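Local coordinates for dUTPase (Streptococcus mutans, PDB 3H6X), which hydrolyses dUTP to dUMP and diphosphate, keeping uracil out of DNA and supplying the precursor for thymidylate synthesis, at the interface of chains A and B. Coordinates in Å, arbitrary orientation; residue numbers count along the deposited sequence, not the author numbering. Chains: chain A/B, dUTPase.

The interface of chains A and B. Residues chain A 45, 79, 102, 104; chain B 66, 71, 77, 106.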
# COMPACT_ATOMS: atom_id res chain seq x y z
N ILE A 45 5.01 15.90 -9.49
CA ILE A 45 5.30 15.19 -8.25
C ILE A 45 6.16 16.06 -7.35
O ILE A 45 7.19 16.58 -7.78
CB ILE A 45 6.05 13.86 -8.51
CG1 ILE A 45 5.20 12.92 -9.37
CG2 ILE A 45 6.45 13.20 -7.20
CD1 ILE A 45 5.97 11.72 -9.92
N ILE A 79 2.27 8.97 -4.63
CA ILE A 79 2.58 8.40 -5.93
C ILE A 79 3.35 7.08 -5.84
O ILE A 79 3.29 6.26 -6.74
CB ILE A 79 3.31 9.42 -6.84
CG1 ILE A 79 3.26 8.98 -8.32
CG2 ILE A 79 4.74 9.65 -6.35
CD1 ILE A 79 1.84 8.80 -8.86
N GLN A 102 5.61 11.90 -0.95
CA GLN A 102 5.76 12.11 -2.38
C GLN A 102 4.38 12.18 -3.03
O GLN A 102 3.76 11.14 -3.31
CB GLN A 102 6.59 10.97 -2.98
CG GLN A 102 7.18 11.28 -4.33
CD GLN A 102 7.97 10.11 -4.89
OE1 GLN A 102 8.57 9.33 -4.15
NE2 GLN A 102 7.95 9.97 -6.21
N LYS A 104 1.56 13.40 -5.96
CA LYS A 104 1.33 13.82 -7.34
C LYS A 104 -0.01 14.52 -7.47
O LYS A 104 -1.02 14.07 -6.94
CB LYS A 104 1.35 12.61 -8.29
CG LYS A 104 1.12 13.03 -9.75
CD LYS A 104 1.37 11.89 -10.72
CE LYS A 104 0.94 12.28 -12.12
NZ LYS A 104 1.33 11.25 -13.12
N ASP B 66 6.40 -0.34 -3.79
CA ASP B 66 7.19 0.41 -4.74
C ASP B 66 8.45 0.93 -4.03
O ASP B 66 8.46 1.13 -2.82
CB ASP B 66 6.38 1.64 -5.18
CG ASP B 66 6.39 1.84 -6.67
OD1 ASP B 66 7.31 1.32 -7.35
OD2 ASP B 66 5.45 2.48 -7.17
N PRO B 71 8.78 6.41 -9.00
CA PRO B 71 7.97 7.38 -9.75
C PRO B 71 8.72 8.64 -10.12
O PRO B 71 8.66 9.08 -11.26
CB PRO B 71 6.82 7.73 -8.79
CG PRO B 71 6.84 6.70 -7.71
CD PRO B 71 8.16 6.01 -7.72
N VAL B 77 5.49 3.24 -11.74
CA VAL B 77 4.77 2.95 -10.50
C VAL B 77 4.31 1.50 -10.46
O VAL B 77 4.04 0.90 -11.49
CB VAL B 77 3.54 3.86 -10.28
CG1 VAL B 77 3.97 5.33 -10.12
CG2 VAL B 77 2.54 3.71 -11.42
N MSE B 106 4.48 5.79 -16.62
CA MSE B 106 3.67 7.00 -16.66
C MSE B 106 4.14 8.02 -17.69
O MSE B 106 3.43 9.00 -17.93
CB MSE B 106 3.68 7.69 -15.30
CG MSE B 106 3.15 6.85 -14.19
SE MSE B 106 3.18 7.91 -12.51
CE MSE B 106 5.09 8.22 -12.34
O HOH W 1 3.03 3.37 -6.63
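A:Ile79 presses its branched side chain against B:Pro71, B:Val77 and B:Met106 at a subunit boundary of this jelly-roll dUTPase, a member of the trimeric family that is deposited as a trimer. B:Pro71 sits in the helix 69-74, just after the Arg-Ser-Ser segment characteristic of dUTPases.

The apolar contacts radiate from A:Ile79. Both its CG1 and its CG2 lie against CB of B:Pro71; the CG2 methyl is beside the CB-CG edge of the ring, 3.7 Å from CB of B:Pro71, and the two side chains run past one another in opposite directions. CG1 anti to the backbone N (chi1 -163°) and a bend at chi2 (58°) bring CD1 of A:Ile79 to 4.0 Å from SE of B:Met106. B:Val77 comes in roughly at right angles, its CG1 methyl 4.1 Å from CG1 of A:Ile79. That methyl is also 3.6 Å from the carbonyl O of A:Ile79, which touches CG of B:Pro71 as well. Beta-branched residues and a rigid ring give a shape-defined surface, whereas the unbranched methionine chain, modelled here as selenomethionine, can fit itself to the isoleucine tip. The chain of B:Met106 bends at its end (chi3 -63°), turning the CE methyl towards the backbone of B:Pro71. Behind A:Ile79, CD1 of A:Ile45 backs its CG1 and also meets the main-chain carbonyl of B:Pro71.

Two polar residues border this patch through van der Waals contact. The amide NE2 of A:Gln102 lies over the flat face of the proline at 3.6 Å from CB of B:Pro71, at the end of an extended chain. Also extended throughout, A:Lys104 runs antiparallel to B:Met106; its long aliphatic stem can skirt the apolar patch while the terminal amino group NZ ends 3.9 Å from SE of B:Met106.

No direct polar bond crosses here; water 1 makes the link. It lies 2.9 Å from the carbonyl O of A:Ile79 and 2.6 Å from the carboxylate OD2 of B:Asp66. An aspartate suits this place if the water gives its hydrogens to both oxygens.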